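Type II restriction enzyme MspI (Moraxella sp., PDB 1SA3) cuts double-stranded DNA at the sequence 5'-CCGG-3', cleaving after the first C to leave fragments with terminal 5'-phosphates. Local coordinates at residues I91-K97 / W185-L189; V126-D132 / K256-G262; G139-S143 / Y178-F182. All blocks are in the same frame, centred on the assembly; numbering follows the deposited sequence.

How the interactions relate
Going from the N terminus, interaction 1 opens in the loop between strands 77-84 and 100-106 and closes 88 residues later at the end of helix 179-188. Interaction 2 starts inside that span, on strand 127-131, and closes at the C terminus on strand 258-261, so the two cross. Interaction 3 joins the end of helix 133-140 to the start of helix 179-188 and is nested inside both loops. Direct contacts link them: Tyr131 of interaction 2 probably hydrogen-bonds Cys186 of interaction 1, Trp185 of interaction 1 packs on Gly139 and Val140 of interaction 3, and Phe260 meets Phe182. Helix 179-188 thus ties the loop 91-97 to the small antiparallel sheet.

Interaction 1 (I91-K97 / W185-L189); sequences IAGGSPK and WCVTL
Leu189 pushes its two methyls into the curve of the loop from Ile91 to Lys97, and the backbone of that loop receives them. CD1 of Leu189 meets Ser95 O at 3.6 Å and also touches the end of Ile91, the two side chains meeting at a slant with Ile91 CD1 4.1 Å from Leu189 CD1. CD2 points another way, lying 4.0 Å from Gly93 CA and, within its own segment, over one face of the Trp185 ring near the rim. Lys97 passes Leu189 at about a right angle. Its CG is anti to the carbonyl carbon (chi1 -60°) and the chain bends at chi2, which lays Lys97 CG 4.0 Å from Leu189 CG and beside Val187 O. The loop joins strands 77-84 and 100-106, and Asp84 and Asp99, on either side of 91-97, bind the sodium ion. Within it, Ile91 to Gly94 form a type II beta turn, Gly94 N bonding Ile91 O at 2.7 Å. Leu189, with positive phi, is the first residue to leave helix 179-188. Two waters supply polar links: one donates to both Ala92 O and Leu189 O, the other accepts from Lys97 N and donates to Thr188 O. Thr188 O is also hydrogen-bonded to His200 ND1.

Interaction 2 (V126-D132 / K256-G262); sequences VSIAEYD and KKMQFKG. With nucleotides of chain A.
Tyr131 and Phe260 set their side chains at about a right angle, with Phe260 CE1 at the edge of the tyrosine ring, 4.1 Å from Tyr131 CD1. Trp185 meets the Tyr131 ring with its plane turned by about 45°, Trp247 packs edge-to-face with Phe260, and Tyr131 OH bonds Cys186 O. Ser127, Glu130, Gln259 and Lys261 occupy the other side of the sheet and turn to DNA. Ser127 OG accepts from Lys261 NZ and gives its own proton to N7 of DG6 of chain A at 2.8 Å. Lys261 NZ also bonds Gln259 OE1 at 2.8 Å, holding the amide so that Gln259 NE2 reaches O6 of DG6 at 2.7 Å, N-H...O angle 165°. Lys261 NZ gives a third hydrogen bond, 2.8 Å, to O6 of DG7 of chain A. Lys257, extended with CG anti to the backbone N (chi1 -173°), carries NZ to a salt bridge with Glu130, donating to the anti lone pair of OE2 at 2.7 Å, and to OP2 of DC3 of chain A. Ile128 N bonds Phe260 O at 2.8 Å and Ala129 N reaches it weakly at 3.5 Å: a classic beta bulge in a small antiparallel sheet whose polar side reads guanine major-groove edges, consistent with CCGG recognition.

Interaction 3 (G139-S143 / Y178-F182); sequences GVGIS and YRERF
The C-terminal end of helix 133-140 meets the start of helix 179-188 here: Val140, on the last turn of the first helix, and the two residues after it pack on Tyr178 and the first turn of the second. Val140 turns its two methyls to different parts of that helix start. With CG1 anti to the backbone N (chi1 -177°), that methyl lies 3.8 Å from Tyr178 CD2 and also packs on Arg181 CB, while Val140 CG2 lies 3.8 Å from Phe182 CA and 4.1 Å from Phe182 CD1, obliquely to the ring. Beyond the helix, Gly141 takes a positive phi, and the chain turns so that Ile142 comes over the tyrosine. This is a CH-pi contact: Ile142 CG1 stands 3.9 Å from the centroid of the Tyr178 ring and only 11° off its normal, almost over the middle of one face. The guanidinium of Arg181 lies on the opposite side of the ring plane, with Tyr178 CD2 above one of its faces. Arg181 NH2 is held by a hydrogen bond to Pro177 O. Also across the contact, Arg181 CD rests 3.8 Å from Val140 O, and Gly141 O approaches Tyr178 CE2 at 3.5 Å. The phenol is tied back to the loop through a water, which accepts from Ser143 N and lies 2.8 Å from Tyr178 OH. Leu147, on helix 146-157, touches both Ile142 and Tyr178, and Ile151 of that helix also reaches Ile142. Phe182 meets Trp247 of strand 246-249, their ring planes nearly parallel, and touches Ile136 of helix 133-140, whereas Arg179 and Glu180 turn to helix 222-234.

Interaction 1 (I91-K97 / W185-L189)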
loop_
_atom_site.group_PDB
_atom_site.type_symbol
_atom_site.label_atom_id
_atom_site.label_comp_id
_atom_site.label_asym_id
_atom_site.label_seq_id
_atom_site.Cartn_x
_atom_site.Cartn_y
_atom_site.Cartn_z
ATOM N N ILE E 91 14.167 -3.265 -9.457
ATOM C CA ILE E 91 13.755 -4.404 -10.259
ATOM C C ILE E 91 12.872 -3.868 -11.365
ATOM O O ILE E 91 12.716 -2.657 -11.508
ATOM C CB ILE E 91 12.937 -5.420 -9.433
ATOM C CG1 ILE E 91 11.743 -4.710 -8.788
ATOM C CG2 ILE E 91 13.827 -6.080 -8.386
ATOM C CD1 ILE E 91 10.825 -5.626 -7.998
ATOM N N ALA E 92 12.292 -4.772 -12.143
ATOM C CA ALA E 92 11.414 -4.370 -13.225
ATOM C C ALA E 92 10.303 -3.512 -12.638
ATOM O O ALA E 92 9.471 -3.998 -11.869
ATOM C CB ALA E 92 10.831 -5.597 -13.905
ATOM N N GLY E 93 10.302 -2.231 -12.986
ATOM C CA GLY E 93 9.280 -1.337 -12.473
ATOM C C GLY E 93 9.810 -0.368 -11.438
ATOM O O GLY E 93 9.086 0.518 -10.988
ATOM N N GLY E 94 11.072 -0.535 -11.050
ATOM C CA GLY E 94 11.659 0.361 -10.068
ATOM C C GLY E 94 11.962 -0.269 -8.721
ATOM O O GLY E 94 12.064 -1.489 -8.594
ATOM N N SER E 95 12.113 0.573 -7.709
ATOM C CA SER E 95 12.406 0.101 -6.362
ATOM C C SER E 95 11.247 -0.717 -5.805
ATOM O O SER E 95 10.084 -0.363 -5.981
ATOM C CB SER E 95 12.679 1.286 -5.435
ATOM O OG SER E 95 13.776 2.047 -5.901
ATOM N N PRO E 96 11.556 -1.836 -5.133
ATOM C CA PRO E 96 10.512 -2.685 -4.555
ATOM C C PRO E 96 9.588 -1.852 -3.672
ATOM O O PRO E 96 10.025 -0.880 -3.043
ATOM C CB PRO E 96 11.313 -3.703 -3.747
ATOM C CG PRO E 96 12.547 -3.866 -4.572
ATOM C CD PRO E 96 12.888 -2.431 -4.919
ATOM N N LYS E 97 8.321 -2.250 -3.631
ATOM C CA LYS E 97 7.304 -1.567 -2.836
ATOM C C LYS E 97 7.289 -1.993 -1.359
ATOM O O LYS E 97 6.387 -1.624 -0.601
ATOM C CB LYS E 97 5.912 -1.812 -3.421
ATOM C CG LYS E 97 5.745 -1.321 -4.850
ATOM C CD LYS E 97 5.743 0.197 -4.916
ATOM C CE LYS E 97 5.575 0.687 -6.345
ATOM N NZ LYS E 97 6.358 1.928 -6.602
ATOM N N TRP E 185 -0.187 -5.563 -10.055
ATOM C CA TRP E 185 1.119 -5.067 -10.468
ATOM C C TRP E 185 1.370 -3.639 -9.979
ATOM O O TRP E 185 2.477 -3.307 -9.561
ATOM C CB TRP E 185 1.269 -5.121 -11.990
ATOM C CG TRP E 185 2.619 -4.679 -12.429
ATOM C CD1 TRP E 185 3.742 -5.448 -12.536
ATOM C CD2 TRP E 185 3.019 -3.342 -12.738
ATOM N NE1 TRP E 185 4.817 -4.671 -12.892
ATOM C CE2 TRP E 185 4.401 -3.373 -13.022
ATOM C CE3 TRP E 185 2.341 -2.118 -12.802
ATOM C CZ2 TRP E 185 5.123 -2.222 -13.364
ATOM C CZ3 TRP E 185 3.056 -0.975 -13.140
ATOM C CH2 TRP E 185 4.434 -1.037 -13.417
ATOM N N CYS E 186 0.345 -2.795 -10.029
ATOM C CA CYS E 186 0.492 -1.415 -9.579
ATOM C C CYS E 186 0.906 -1.303 -8.112
ATOM O O CYS E 186 1.739 -0.465 -7.768
ATOM C CB CYS E 186 -0.811 -0.636 -9.779
ATOM S SG CYS E 186 -1.041 -0.004 -11.448
ATOM N N VAL E 187 0.326 -2.139 -7.254
ATOM C CA VAL E 187 0.647 -2.093 -5.826
ATOM C C VAL E 187 1.745 -3.046 -5.361
ATOM O O VAL E 187 2.240 -2.901 -4.247
ATOM C CB VAL E 187 -0.615 -2.325 -4.944
ATOM C CG1 VAL E 187 -1.648 -1.252 -5.241
ATOM C CG2 VAL E 187 -1.213 -3.713 -5.193
ATOM N N THR E 188 2.148 -4.011 -6.191
ATOM C CA THR E 188 3.201 -4.942 -5.767
ATOM C C THR E 188 4.386 -5.079 -6.710
ATOM O O THR E 188 5.424 -5.615 -6.324
ATOM C CB THR E 188 2.668 -6.375 -5.572
ATOM O OG1 THR E 188 2.334 -6.931 -6.853
ATOM C CG2 THR E 188 1.456 -6.382 -4.651
ATOM N N LEU E 189 4.216 -4.614 -7.940
ATOM C CA LEU E 189 5.236 -4.701 -8.986
ATOM C C LEU E 189 5.356 -6.106 -9.558
ATOM O O LEU E 189 6.359 -6.467 -10.170
ATOM C CB LEU E 189 6.607 -4.226 -8.501
ATOM C CG LEU E 189 6.824 -2.715 -8.483
ATOM C CD1 LEU E 189 8.300 -2.445 -8.284
ATOM C CD2 LEU E 189 6.350 -2.082 -9.792
HETATM O O HOH W 1 8.813 -6.313 -11.043
HETATM O O HOH W 2 7.488 -4.342 -5.057
#

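Interaction 2 (V126-D132 / K256-G262)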
loop_
_atom_site.group_PDB
_atom_site.type_symbol
_atom_site.label_atom_id
_atom_site.label_comp_id
_atom_site.label_asym_id
_atom_site.label_seq_id
_atom_site.Cartn_x
_atom_site.Cartn_y
_atom_site.Cartn_z
ATOM N N VAL E 126 -4.911 7.250 -1.518
ATOM C CA VAL E 126 -3.672 8.003 -1.536
ATOM C C VAL E 126 -2.770 7.406 -2.612
ATOM O O VAL E 126 -2.938 6.254 -3.013
ATOM C CB VAL E 126 -2.972 7.922 -0.175
ATOM C CG1 VAL E 126 -2.587 6.477 0.113
ATOM C CG2 VAL E 126 -1.770 8.846 -0.145
ATOM N N SER E 127 -1.825 8.208 -3.080
ATOM C CA SER E 127 -0.896 7.775 -4.113
ATOM C C SER E 127 -0.230 6.451 -3.768
ATOM O O SER E 127 0.313 6.289 -2.674
ATOM C CB SER E 127 0.175 8.848 -4.319
ATOM O OG SER E 127 -0.421 10.092 -4.656
ATOM N N ILE E 128 -0.286 5.498 -4.695
ATOM C CA ILE E 128 0.356 4.207 -4.488
ATOM C C ILE E 128 1.595 4.061 -5.357
ATOM O O ILE E 128 2.492 3.283 -5.035
ATOM C CB ILE E 128 -0.587 3.027 -4.791
ATOM C CG1 ILE E 128 -1.304 3.260 -6.114
ATOM C CG2 ILE E 128 -1.555 2.831 -3.627
ATOM C CD1 ILE E 128 -2.246 2.121 -6.507
ATOM N N ALA E 129 1.645 4.795 -6.464
ATOM C CA ALA E 129 2.814 4.726 -7.338
ATOM C C ALA E 129 2.651 5.555 -8.597
ATOM O O ALA E 129 1.554 6.010 -8.927
ATOM C CB ALA E 129 3.095 3.273 -7.719
ATOM N N GLU E 130 3.765 5.757 -9.291
ATOM C CA GLU E 130 3.766 6.493 -10.544
ATOM C C GLU E 130 4.597 5.680 -11.536
ATOM O O GLU E 130 5.627 5.100 -11.172
ATOM C CB GLU E 130 4.348 7.899 -10.357
ATOM C CG GLU E 130 5.766 7.957 -9.815
ATOM C CD GLU E 130 6.287 9.381 -9.772
ATOM O OE1 GLU E 130 5.690 10.225 -9.064
ATOM O OE2 GLU E 130 7.291 9.659 -10.456
ATOM N N TYR E 131 4.135 5.614 -12.782
ATOM C CA TYR E 131 4.846 4.836 -13.789
ATOM C C TYR E 131 4.653 5.392 -15.184
ATOM O O TYR E 131 3.695 6.111 -15.450
ATOM C CB TYR E 131 4.332 3.391 -13.844
ATOM C CG TYR E 131 4.252 2.616 -12.546
ATOM C CD1 TYR E 131 3.022 2.390 -11.934
ATOM C CD2 TYR E 131 5.387 2.038 -11.981
ATOM C CE1 TYR E 131 2.915 1.603 -10.800
ATOM C CE2 TYR E 131 5.289 1.242 -10.833
ATOM C CZ TYR E 131 4.050 1.032 -10.256
ATOM O OH TYR E 131 3.930 0.252 -9.134
ATOM N N ASP E 132 5.561 5.026 -16.086
ATOM C CA ASP E 132 5.420 5.422 -17.473
ATOM C C ASP E 132 4.547 4.322 -18.079
ATOM O O ASP E 132 4.587 3.177 -17.633
ATOM C CB ASP E 132 6.766 5.433 -18.188
ATOM C CG ASP E 132 6.617 5.704 -19.662
ATOM O OD1 ASP E 132 6.266 6.849 -20.017
ATOM O OD2 ASP E 132 6.827 4.767 -20.464
ATOM N N LYS E 256 5.808 13.397 -19.204
ATOM C CA LYS E 256 4.422 13.094 -18.878
ATOM C C LYS E 256 4.511 11.726 -18.210
ATOM O O LYS E 256 5.203 10.838 -18.706
ATOM C CB LYS E 256 3.588 13.007 -20.152
ATOM C CG LYS E 256 3.522 14.307 -20.921
ATOM C CD LYS E 256 2.852 15.401 -20.103
ATOM C CE LYS E 256 2.696 16.668 -20.930
ATOM N NZ LYS E 256 2.042 17.758 -20.173
ATOM N N LYS E 257 3.831 11.553 -17.084
ATOM C CA LYS E 257 3.915 10.287 -16.369
ATOM C C LYS E 257 2.649 10.022 -15.563
ATOM O O LYS E 257 2.036 10.938 -15.014
ATOM C CB LYS E 257 5.150 10.316 -15.465
ATOM C CG LYS E 257 5.485 9.005 -14.757
ATOM C CD LYS E 257 6.800 9.131 -13.996
ATOM C CE LYS E 257 7.166 7.842 -13.265
ATOM N NZ LYS E 257 8.358 8.034 -12.378
ATOM N N MET E 258 2.257 8.762 -15.474
ATOM C CA MET E 258 1.041 8.426 -14.745
ATOM C C MET E 258 1.228 8.202 -13.241
ATOM O O MET E 258 2.291 7.785 -12.790
ATOM C CB MET E 258 0.407 7.180 -15.347
ATOM C CG MET E 258 0.200 7.268 -16.847
ATOM S SD MET E 258 -0.664 5.827 -17.464
ATOM C CE MET E 258 -2.369 6.347 -17.164
ATOM N N GLN E 259 0.174 8.494 -12.485
ATOM C CA GLN E 259 0.159 8.275 -11.044
ATOM C C GLN E 259 -1.153 7.586 -10.722
ATOM O O GLN E 259 -2.184 7.882 -11.331
ATOM C CB GLN E 259 0.215 9.579 -10.255
ATOM C CG GLN E 259 0.405 9.333 -8.754
ATOM C CD GLN E 259 0.091 10.563 -7.903
ATOM O OE1 GLN E 259 -1.027 11.074 -7.930
ATOM N NE2 GLN E 259 1.075 11.028 -7.137
ATOM N N PHE E 260 -1.110 6.658 -9.775
ATOM C CA PHE E 260 -2.309 5.949 -9.363
ATOM C C PHE E 260 -2.519 6.088 -7.873
ATOM O O PHE E 260 -1.572 5.983 -7.091
ATOM C CB PHE E 260 -2.213 4.465 -9.729
ATOM C CG PHE E 260 -2.012 4.232 -11.189
ATOM C CD1 PHE E 260 -0.728 4.161 -11.722
ATOM C CD2 PHE E 260 -3.106 4.171 -12.046
ATOM C CE1 PHE E 260 -0.540 4.037 -13.104
ATOM C CE2 PHE E 260 -2.926 4.047 -13.424
ATOM C CZ PHE E 260 -1.647 3.982 -13.950
ATOM N N LYS E 261 -3.763 6.355 -7.491
ATOM C CA LYS E 261 -4.117 6.471 -6.089
ATOM C C LYS E 261 -5.004 5.279 -5.793
ATOM O O LYS E 261 -5.767 4.837 -6.655
ATOM C CB LYS E 261 -4.855 7.785 -5.812
ATOM C CG LYS E 261 -4.043 9.040 -6.178
ATOM C CD LYS E 261 -4.616 10.288 -5.518
ATOM C CE LYS E 261 -3.974 11.570 -6.037
ATOM N NZ LYS E 261 -2.520 11.758 -5.702
ATOM N N GLY E 262 -4.892 4.751 -4.580
ATOM C CA GLY E 262 -5.677 3.594 -4.197
ATOM C C GLY E 262 -5.646 3.399 -2.689
ATOM O O GLY E 262 -5.402 4.388 -1.970
ATOM O OXT GLY E 262 -5.877 2.265 -2.227
ATOM P P DG A 6 2.694 8.457 2.666
ATOM O OP1 DG A 6 2.547 7.823 4.004
ATOM O OP2 DG A 6 2.052 7.820 1.480
ATOM O "O5'" DG A 6 2.208 9.968 2.716
ATOM C "C5'" DG A 6 1.094 10.411 1.951
ATOM C "C4'" DG A 6 1.019 11.917 1.990
ATOM O "O4'" DG A 6 1.907 12.391 0.945
ATOM C "C3'" DG A 6 -0.363 12.448 1.625
ATOM O "O3'" DG A 6 -1.112 12.924 2.728
ATOM C "C2'" DG A 6 -0.107 13.601 0.675
ATOM C "C1'" DG A 6 1.333 13.466 0.215
ATOM N N9 DG A 6 1.253 13.081 -1.192
ATOM C C8 DG A 6 1.369 11.817 -1.730
ATOM N N7 DG A 6 1.083 11.776 -3.010
ATOM C C5 DG A 6 0.799 13.095 -3.342
ATOM C C6 DG A 6 0.412 13.673 -4.591
ATOM O O6 DG A 6 0.227 13.108 -5.679
ATOM N N1 DG A 6 0.228 15.051 -4.483
ATOM C C2 DG A 6 0.384 15.783 -3.321
ATOM N N2 DG A 6 0.151 17.111 -3.409
ATOM N N3 DG A 6 0.739 15.255 -2.156
ATOM C C4 DG A 6 0.929 13.918 -2.239
ATOM P P DG A 7 -2.709 13.004 2.590
ATOM O OP1 DG A 7 -3.248 13.097 3.965
ATOM O OP2 DG A 7 -3.201 11.941 1.679
ATOM O "O5'" DG A 7 -2.926 14.391 1.852
ATOM C "C5'" DG A 7 -2.250 15.553 2.314
ATOM C "C4'" DG A 7 -2.723 16.765 1.552
ATOM O "O4'" DG A 7 -2.264 16.675 0.179
ATOM C "C3'" DG A 7 -4.245 16.899 1.495
ATOM O "O3'" DG A 7 -4.625 18.260 1.673
ATOM C "C2'" DG A 7 -4.591 16.444 0.091
ATOM C "C1'" DG A 7 -3.360 16.861 -0.698
ATOM N N9 DG A 7 -3.144 16.037 -1.882
ATOM C C8 DG A 7 -2.787 14.710 -1.919
ATOM N N7 DG A 7 -2.746 14.225 -3.131
ATOM C C5 DG A 7 -3.079 15.299 -3.946
ATOM C C6 DG A 7 -3.210 15.383 -5.364
ATOM O O6 DG A 7 -3.053 14.490 -6.214
ATOM N N1 DG A 7 -3.569 16.668 -5.768
ATOM C C2 DG A 7 -3.776 17.737 -4.921
ATOM N N2 DG A 7 -4.113 18.898 -5.499
ATOM N N3 DG A 7 -3.659 17.670 -3.607
ATOM C C4 DG A 7 -3.313 16.431 -3.190
ATOM P P DC A 3 11.948 8.750 -12.728
ATOM O OP1 DC A 3 12.383 7.426 -13.226
ATOM O OP2 DC A 3 10.813 9.447 -13.382
ATOM O "O5'" DC A 3 11.630 8.591 -11.180
ATOM C "C5'" DC A 3 12.646 8.113 -10.308
ATOM C "C4'" DC A 3 12.156 8.097 -8.881
ATOM O "O4'" DC A 3 12.143 9.438 -8.336
ATOM C "C3'" DC A 3 10.760 7.513 -8.661
ATOM O "O3'" DC A 3 10.860 6.534 -7.631
ATOM C "C2'" DC A 3 9.921 8.718 -8.247
ATOM C "C1'" DC A 3 10.946 9.662 -7.616
ATOM N N1 DC A 3 10.650 11.108 -7.712
ATOM C C2 DC A 3 10.743 11.913 -6.554
ATOM O O2 DC A 3 11.025 11.386 -5.471
ATOM N N3 DC A 3 10.524 13.244 -6.657
ATOM C C4 DC A 3 10.219 13.780 -7.840
ATOM N N4 DC A 3 10.020 15.098 -7.895
ATOM C C5 DC A 3 10.102 12.988 -9.023
ATOM C C6 DC A 3 10.317 11.670 -8.912
HETATM O O HOH W 3 -2.520 11.367 -2.574
HETATM O O HOH W 4 3.739 9.907 -7.213
HETATM O O HOH W 5 8.936 5.679 -10.879
HETATM O O HOH W 6 6.584 8.757 -18.237
#

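Interaction 3 (G139-S143 / Y178-F182)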
loop_
_atom_site.group_PDB
_atom_site.type_symbol
_atom_site.label_atom_id
_atom_site.label_comp_id
_atom_site.label_asym_id
_atom_site.label_seq_id
_atom_site.Cartn_x
_atom_site.Cartn_y
_atom_site.Cartn_z
ATOM N N GLY E 139 4.772 -4.721 -17.348
ATOM C CA GLY E 139 4.477 -5.484 -16.148
ATOM C C GLY E 139 3.148 -6.223 -16.189
ATOM O O GLY E 139 3.051 -7.342 -15.693
ATOM N N VAL E 140 2.130 -5.617 -16.799
ATOM C CA VAL E 140 0.794 -6.210 -16.868
ATOM C C VAL E 140 0.592 -7.201 -18.026
ATOM O O VAL E 140 -0.275 -8.076 -17.958
ATOM C CB VAL E 140 -0.284 -5.096 -16.946
ATOM C CG1 VAL E 140 -1.689 -5.699 -16.949
ATOM C CG2 VAL E 140 -0.133 -4.143 -15.748
ATOM N N GLY E 141 1.393 -7.068 -19.078
ATOM C CA GLY E 141 1.276 -7.967 -20.214
ATOM C C GLY E 141 0.506 -7.382 -21.388
ATOM O O GLY E 141 -0.078 -8.121 -22.185
ATOM N N ILE E 142 0.508 -6.056 -21.500
ATOM C CA ILE E 142 -0.195 -5.364 -22.580
ATOM C C ILE E 142 0.795 -5.016 -23.696
ATOM O O ILE E 142 1.819 -4.378 -23.454
ATOM C CB ILE E 142 -0.862 -4.070 -22.053
ATOM C CG1 ILE E 142 -1.827 -4.422 -20.919
ATOM C CG2 ILE E 142 -1.607 -3.362 -23.176
ATOM C CD1 ILE E 142 -2.287 -3.230 -20.084
ATOM N N SER E 143 0.494 -5.445 -24.917
ATOM C CA SER E 143 1.381 -5.173 -26.045
ATOM C C SER E 143 0.918 -3.939 -26.815
ATOM O O SER E 143 -0.081 -3.308 -26.457
ATOM C CB SER E 143 1.419 -6.383 -26.985
ATOM O OG SER E 143 0.115 -6.701 -27.424
ATOM N N TYR E 178 -7.508 -7.465 -18.093
ATOM C CA TYR E 178 -6.295 -7.226 -17.310
ATOM C C TYR E 178 -6.516 -6.590 -15.943
ATOM O O TYR E 178 -5.554 -6.354 -15.217
ATOM C CB TYR E 178 -5.326 -6.325 -18.078
ATOM C CG TYR E 178 -4.912 -6.827 -19.437
ATOM C CD1 TYR E 178 -5.660 -6.514 -20.576
ATOM C CD2 TYR E 178 -3.756 -7.584 -19.593
ATOM C CE1 TYR E 178 -5.253 -6.941 -21.843
ATOM C CE2 TYR E 178 -3.344 -8.016 -20.850
ATOM C CZ TYR E 178 -4.095 -7.688 -21.968
ATOM O OH TYR E 178 -3.671 -8.095 -23.212
ATOM N N ARG E 179 -7.768 -6.306 -15.601
ATOM C CA ARG E 179 -8.092 -5.671 -14.324
ATOM C C ARG E 179 -7.276 -6.135 -13.121
ATOM O O ARG E 179 -6.606 -5.326 -12.487
ATOM C CB ARG E 179 -9.583 -5.831 -14.024
ATOM C CG ARG E 179 -10.438 -4.766 -14.681
ATOM C CD ARG E 179 -11.778 -5.318 -15.131
ATOM N NE ARG E 179 -12.707 -5.582 -14.037
ATOM C CZ ARG E 179 -13.289 -6.759 -13.825
ATOM N NH1 ARG E 179 -13.028 -7.787 -14.622
ATOM N NH2 ARG E 179 -14.158 -6.901 -12.835
ATOM N N GLU E 180 -7.334 -7.427 -12.809
ATOM C CA GLU E 180 -6.610 -7.978 -11.663
ATOM C C GLU E 180 -5.095 -7.844 -11.760
ATOM O O GLU E 180 -4.437 -7.467 -10.787
ATOM C CB GLU E 180 -6.980 -9.451 -11.456
ATOM C CG GLU E 180 -8.424 -9.650 -11.032
ATOM C CD GLU E 180 -8.692 -11.014 -10.414
ATOM O OE1 GLU E 180 -9.811 -11.200 -9.897
ATOM O OE2 GLU E 180 -7.801 -11.897 -10.437
ATOM N N ARG E 181 -4.537 -8.160 -12.926
ATOM C CA ARG E 181 -3.100 -8.040 -13.117
ATOM C C ARG E 181 -2.686 -6.577 -12.981
ATOM O O ARG E 181 -1.666 -6.271 -12.369
ATOM C CB ARG E 181 -2.694 -8.572 -14.493
ATOM C CG ARG E 181 -2.486 -10.077 -14.527
ATOM C CD ARG E 181 -2.342 -10.575 -15.958
ATOM N NE ARG E 181 -3.590 -10.422 -16.703
ATOM C CZ ARG E 181 -3.744 -10.773 -17.976
ATOM N NH1 ARG E 181 -2.725 -11.292 -18.648
ATOM N NH2 ARG E 181 -4.919 -10.619 -18.573
ATOM N N PHE E 182 -3.486 -5.679 -13.549
ATOM C CA PHE E 182 -3.200 -4.246 -13.486
ATOM C C PHE E 182 -3.119 -3.772 -12.031
ATOM O O PHE E 182 -2.161 -3.108 -11.631
ATOM C CB PHE E 182 -4.295 -3.459 -14.215
ATOM C CG PHE E 182 -3.944 -2.014 -14.482
ATOM C CD1 PHE E 182 -3.383 -1.636 -15.697
ATOM C CD2 PHE E 182 -4.216 -1.027 -13.538
ATOM C CE1 PHE E 182 -3.103 -0.294 -15.980
ATOM C CE2 PHE E 182 -3.938 0.316 -13.809
ATOM C CZ PHE E 182 -3.381 0.682 -15.040
HETATM O O HOH W 7 -2.383 -6.885 -25.320
#